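Local coordinates for metallophosphoesterase (Sphaerobacter thermophilus, PDB 3RQZ), which binds zinc ions in a calcineurin-like metallophosphoesterase fold and is probably a phosphatase of the YfcE family, at residues I6-D11 / I186-V191; S24-V29 / A201-F206. All blocks are in the same frame, centred on the assembly; numbering follows the deposited sequence.

Contact 1: I6-D11 / I186-V191; sequences ILIISD and INPGAV. With ZN (zinc ion), chain D.
The CG2 methyl of Ile-9 lies against CG2 of Val-191 at 3.6 Å, and the same valine methyl touches CB of the isoleucine, so one branch of Val-191 meets the root of the strand side chain. One residue earlier, Ile-8 turns its own CG2 onto the proline ring, 4.0 Å from CG of Pro-188, and the two side chains cross at about a right angle. CG2 of Ile-8 is anti to the backbone N, which carries it to the ring of Pro-188, while CB of Pro-188 also packs against the carbonyl oxygen of Ile-8. Beyond strand 6-9 polar contacts join the apolar ones. The amide of Val-191 donates to Ser-10 O over 2.9 Å, nearly straight at 168°, and CA of Ala-190 adds a CA-H...O contact to that oxygen.

In the metallophosphoesterase fold the loop after the first strand brings an aspartate to the metals, and here Asp-11 OD1 binds zinc at 2.2 Å, alongside His-13, Asp-37, His-152 and a water. Its other oxygen, OD2, receives the hydroxyl OG of Ser-10 at 2.6 Å, from well above the carboxylate plane. A water donates to Asp-11 OD2 and to OD1 of Asn-187, the oxygen that closes an Asx turn by accepting from Gly-189 N. Three donors (Ser-10 OG, this water and the backbone N of His-150) converge on OD2, probably limiting rotation of the metal-binding carboxylate. On the flank of Asp-11, its CB rests 3.6 Å from CB of Ala-190, whose methyl also touches His-152.

Contact 2: S24-V29 / A201-F206; sequences SDAGRV and ASYAIF
Tyr-203 and Asp-25 make the polar part of this contact: the phenol OH donates to OD2 of the carboxylate over 2.6 Å. The hydrogen bond arrives on the anti side of the carboxylate, 33° out of its plane, and the two side chains cross at about a right angle, with carboxylate and ring planes 83° apart. OD2 lies at the edge of the ring, close to its plane. The aspartate CG, anti to the backbone N, carries the carboxylate to the phenol OH.

Apolar contacts continue from the ring toward the end of helix 16-26. CB of Ala-26 sits 4.2 Å from CE2 of Tyr-203 and 4.3 Å from CD1 of Ile-205, joining the two strand residues. CD1 of Ile-205 also comes within 4.0 Å of CG1 of Val-29, so this one methyl touches both the last turn of the helix and the chain beyond it. Gly-27, with positive phi, takes the backbone out of the helix between those two places. Leu-7 of the neighbouring strand touches Ala-26, Val-29 and Tyr-203, while the ring of His-216 meets that of the tyrosine.

Helix 16-26 here covers one face of the six-stranded sheet, as in the alpha-beta-beta-alpha sandwich of calcineurin-like phosphoesterases. With the phenol directed to a partly exposed carboxylate, the buried tyrosine satisfies its hydroxyl at the margin of the helix-sheet interface, and the acceptor's charge would probably strengthen the bond.

From the N terminus the chain runs along strand 6-9 and the start of the following loop, the first half of contact 1, then into helix 16-26, whose end begins contact 2. Strand 184-188 and its following turn then return to close contact 1 across 174 intervening residues, and strand 201-207 closes contact 2 across 171. The two closures therefore cross. Strands 6-9 and 201-207 are antiparallel neighbours in the six-stranded sheet, so contact 2 lays the helix on that sheet while contact 1 joins that sheet to the end of strand 184-188 in the second sheet and to the turn that follows it. Pro-188 O and Ser-202 OG, 2.7 Å apart in a probable hydrogen bond, connect the two contacts directly.

Contact 1: I6-D11 / I186-V191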
loop_
_atom_site.group_PDB
_atom_site.type_symbol
_atom_site.label_atom_id
_atom_site.label_comp_id
_atom_site.label_asym_id
_atom_site.label_seq_id
_atom_site.Cartn_x
_atom_site.Cartn_y
_atom_site.Cartn_z
ATOM N N ILE A 6 12.909 -6.925 5.567
ATOM C CA ILE A 6 11.455 -6.760 5.704
ATOM C C ILE A 6 10.826 -6.235 4.432
ATOM O O ILE A 6 11.256 -5.209 3.911
ATOM C CB ILE A 6 11.093 -5.778 6.847
ATOM C CG1 ILE A 6 11.651 -6.300 8.168
ATOM C CG2 ILE A 6 9.553 -5.555 6.913
ATOM C CD1 ILE A 6 11.579 -5.321 9.286
ATOM N N LEU A 7 9.825 -6.955 3.928
ATOM C CA LEU A 7 9.085 -6.517 2.755
ATOM C C LEU A 7 7.966 -5.565 3.180
ATOM O O LEU A 7 7.136 -5.915 3.981
ATOM C CB LEU A 7 8.551 -7.738 1.971
ATOM C CG LEU A 7 7.536 -7.453 0.850
ATOM C CD1 LEU A 7 8.143 -6.600 -0.282
ATOM C CD2 LEU A 7 6.979 -8.735 0.257
ATOM N N ILE A 8 7.955 -4.362 2.633
ATOM C CA ILE A 8 6.900 -3.400 2.918
ATOM C C ILE A 8 6.055 -3.191 1.675
ATOM O O ILE A 8 6.581 -2.826 0.616
ATOM C CB ILE A 8 7.468 -2.043 3.421
ATOM C CG1 ILE A 8 8.377 -2.279 4.656
ATOM C CG2 ILE A 8 6.296 -1.052 3.729
ATOM C CD1 ILE A 8 8.954 -1.009 5.264
ATOM N N ILE A 9 4.747 -3.426 1.801
ATOM C CA ILE A 9 3.831 -3.305 0.671
ATOM C C ILE A 9 2.621 -2.461 1.039
ATOM O O ILE A 9 2.239 -2.348 2.228
ATOM C CB ILE A 9 3.328 -4.713 0.109
ATOM C CG1 ILE A 9 2.608 -5.545 1.210
ATOM C CG2 ILE A 9 4.495 -5.476 -0.555
ATOM C CD1 ILE A 9 2.028 -6.885 0.732
ATOM N N SER A 10 2.013 -1.879 0.021
ATOM C CA SER A 10 0.822 -1.080 0.200
ATOM C C SER A 10 -0.019 -1.135 -1.061
ATOM O O SER A 10 0.510 -1.367 -2.167
ATOM C CB SER A 10 1.200 0.375 0.513
ATOM O OG SER A 10 0.070 1.120 0.935
ATOM N N ASP A 11 -1.322 -0.927 -0.895
ATOM C CA ASP A 11 -2.216 -0.678 -2.022
ATOM C C ASP A 11 -2.182 -1.822 -3.035
ATOM O O ASP A 11 -2.063 -1.626 -4.253
ATOM C CB ASP A 11 -1.936 0.722 -2.638
ATOM C CG ASP A 11 -2.114 1.853 -1.618
ATOM O OD1 ASP A 11 -3.281 2.224 -1.326
ATOM O OD2 ASP A 11 -1.090 2.365 -1.090
ATOM N N ILE A 186 8.282 7.654 4.504
ATOM C CA ILE A 186 8.668 6.747 3.420
ATOM C C ILE A 186 7.429 6.034 2.926
ATOM O O ILE A 186 6.673 5.516 3.742
ATOM C CB ILE A 186 9.643 5.618 3.951
ATOM C CG1 ILE A 186 10.939 6.192 4.551
ATOM C CG2 ILE A 186 9.965 4.575 2.861
ATOM C CD1 ILE A 186 11.731 6.926 3.588
ATOM N N ASN A 187 7.237 5.997 1.593
ATOM C CA ASN A 187 6.096 5.350 0.937
ATOM C C ASN A 187 6.652 4.295 -0.036
ATOM O O ASN A 187 7.490 4.611 -0.892
ATOM C CB ASN A 187 5.241 6.426 0.184
ATOM C CG ASN A 187 3.894 5.907 -0.305
ATOM O OD1 ASN A 187 3.771 4.754 -0.766
ATOM N ND2 ASN A 187 2.871 6.785 -0.267
ATOM N N PRO A 188 6.240 3.022 0.118
ATOM C CA PRO A 188 6.717 1.969 -0.787
ATOM C C PRO A 188 6.050 1.968 -2.175
ATOM O O PRO A 188 6.381 1.107 -3.009
ATOM C CB PRO A 188 6.338 0.694 -0.033
ATOM C CG PRO A 188 5.022 1.083 0.642
ATOM C CD PRO A 188 5.340 2.480 1.155
ATOM N N GLY A 189 5.132 2.908 -2.419
ATOM C CA GLY A 189 4.330 2.910 -3.670
ATOM C C GLY A 189 3.239 1.842 -3.577
ATOM O O GLY A 189 3.007 1.271 -2.498
ATOM N N ALA A 190 2.573 1.561 -4.690
ATOM C CA ALA A 190 1.492 0.567 -4.700
ATOM C C ALA A 190 1.939 -0.690 -5.379
ATOM O O ALA A 190 2.583 -0.641 -6.436
ATOM C CB ALA A 190 0.268 1.077 -5.406
ATOM N N VAL A 191 1.602 -1.815 -4.766
ATOM C CA VAL A 191 1.740 -3.105 -5.446
ATOM C C VAL A 191 0.762 -3.208 -6.622
ATOM O O VAL A 191 1.125 -3.687 -7.706
ATOM C CB VAL A 191 1.422 -4.239 -4.488
ATOM C CG1 VAL A 191 1.162 -5.568 -5.255
ATOM C CG2 VAL A 191 2.574 -4.362 -3.399
HETATM ZN ZN ZN D . -5.091 2.834 -2.351
HETATM O O HOH W 1 3.859 -1.272 -2.105
HETATM O O HOH W 2 1.200 4.189 -1.917
HETATM O O HOH W 3 -6.797 4.357 -3.228
#

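Contact 2: S24-V29 / A201-F206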
loop_
_atom_site.group_PDB
_atom_site.type_symbol
_atom_site.label_atom_id
_atom_site.label_comp_id
_atom_site.label_asym_id
_atom_site.label_seq_id
_atom_site.Cartn_x
_atom_site.Cartn_y
_atom_site.Cartn_z
ATOM N N SER A 24 7.475 -13.129 -5.224
ATOM C CA SER A 24 8.590 -13.866 -5.837
ATOM C C SER A 24 9.783 -12.924 -6.001
ATOM O O SER A 24 10.906 -13.342 -5.770
ATOM C CB SER A 24 8.279 -14.532 -7.202
ATOM O OG SER A 24 6.890 -14.706 -7.456
ATOM N N ASP A 25 9.544 -11.672 -6.384
ATOM C CA ASP A 25 10.654 -10.720 -6.605
ATOM C C ASP A 25 11.432 -10.385 -5.320
ATOM O O ASP A 25 12.647 -10.242 -5.361
ATOM C CB ASP A 25 10.162 -9.417 -7.267
ATOM C CG ASP A 25 11.278 -8.664 -7.984
ATOM O OD1 ASP A 25 11.889 -9.261 -8.911
ATOM O OD2 ASP A 25 11.555 -7.488 -7.625
ATOM N N ALA A 26 10.725 -10.270 -4.197
ATOM C CA ALA A 26 11.310 -9.807 -2.930
ATOM C C ALA A 26 12.413 -10.700 -2.360
ATOM O O ALA A 26 13.245 -10.227 -1.582
ATOM C CB ALA A 26 10.237 -9.634 -1.899
ATOM N N GLY A 27 12.379 -11.989 -2.690
ATOM C CA GLY A 27 13.390 -12.923 -2.217
ATOM C C GLY A 27 13.141 -13.369 -0.795
ATOM O O GLY A 27 11.989 -13.406 -0.336
ATOM N N ARG A 28 14.226 -13.700 -0.102
ATOM C CA ARG A 28 14.201 -14.118 1.295
ATOM C C ARG A 28 13.898 -12.922 2.205
ATOM O O ARG A 28 14.727 -12.017 2.382
ATOM C CB ARG A 28 15.546 -14.783 1.655
ATOM C CG ARG A 28 15.771 -15.074 3.148
ATOM C CD ARG A 28 17.280 -15.060 3.539
ATOM N NE ARG A 28 17.883 -13.709 3.578
ATOM C CZ ARG A 28 17.938 -12.893 4.646
ATOM N NH1 ARG A 28 17.417 -13.239 5.830
ATOM N NH2 ARG A 28 18.524 -11.706 4.531
ATOM N N VAL A 29 12.690 -12.897 2.762
ATOM C CA VAL A 29 12.337 -11.845 3.730
ATOM C C VAL A 29 11.913 -12.404 5.093
ATOM O O VAL A 29 11.335 -13.487 5.178
ATOM C CB VAL A 29 11.327 -10.805 3.179
ATOM C CG1 VAL A 29 11.951 -10.045 2.022
ATOM C CG2 VAL A 29 9.997 -11.436 2.766
ATOM N N ALA A 201 4.610 -2.896 -10.566
ATOM C CA ALA A 201 4.364 -2.994 -9.134
ATOM C C ALA A 201 5.524 -2.381 -8.350
ATOM O O ALA A 201 6.701 -2.396 -8.787
ATOM C CB ALA A 201 4.172 -4.438 -8.741
ATOM N N SER A 202 5.187 -1.804 -7.213
ATOM C CA SER A 202 6.155 -1.088 -6.386
ATOM C C SER A 202 6.164 -1.651 -4.972
ATOM O O SER A 202 5.107 -1.988 -4.400
ATOM C CB SER A 202 5.811 0.415 -6.364
ATOM O OG SER A 202 6.809 1.159 -5.682
ATOM N N TYR A 203 7.358 -1.766 -4.397
ATOM C CA TYR A 203 7.464 -2.151 -2.996
ATOM C C TYR A 203 8.797 -1.667 -2.453
ATOM O O TYR A 203 9.633 -1.180 -3.237
ATOM C CB TYR A 203 7.353 -3.677 -2.835
ATOM C CG TYR A 203 8.495 -4.495 -3.455
ATOM C CD1 TYR A 203 8.441 -4.883 -4.799
ATOM C CD2 TYR A 203 9.582 -4.932 -2.681
ATOM C CE1 TYR A 203 9.449 -5.684 -5.369
ATOM C CE2 TYR A 203 10.599 -5.708 -3.231
ATOM C CZ TYR A 203 10.528 -6.087 -4.568
ATOM O OH TYR A 203 11.521 -6.866 -5.098
ATOM N N ALA A 204 8.986 -1.770 -1.127
ATOM C CA ALA A 204 10.293 -1.500 -0.528
ATOM C C ALA A 204 10.791 -2.661 0.313
ATOM O O ALA A 204 10.000 -3.518 0.775
ATOM C CB ALA A 204 10.287 -0.179 0.301
ATOM N N ILE A 205 12.111 -2.693 0.479
ATOM C CA ILE A 205 12.762 -3.606 1.404
ATOM C C ILE A 205 13.461 -2.794 2.481
ATOM O O ILE A 205 14.331 -1.943 2.185
ATOM C CB ILE A 205 13.825 -4.477 0.691
ATOM C CG1 ILE A 205 13.166 -5.364 -0.369
ATOM C CG2 ILE A 205 14.587 -5.321 1.711
ATOM C CD1 ILE A 205 12.256 -6.469 0.203
ATOM N N PHE A 206 13.112 -3.080 3.728
ATOM C CA PHE A 206 13.634 -2.335 4.881
ATOM C C PHE A 206 14.550 -3.283 5.637
ATOM O O PHE A 206 14.145 -4.416 5.951
ATOM C CB PHE A 206 12.447 -1.863 5.732
ATOM C CG PHE A 206 12.811 -1.136 7.011
ATOM C CD1 PHE A 206 13.931 -0.297 7.085
ATOM C CD2 PHE A 206 11.999 -1.274 8.143
ATOM C CE1 PHE A 206 14.274 0.375 8.300
ATOM C CE2 PHE A 206 12.329 -0.611 9.371
ATOM C CZ PHE A 206 13.465 0.230 9.432
#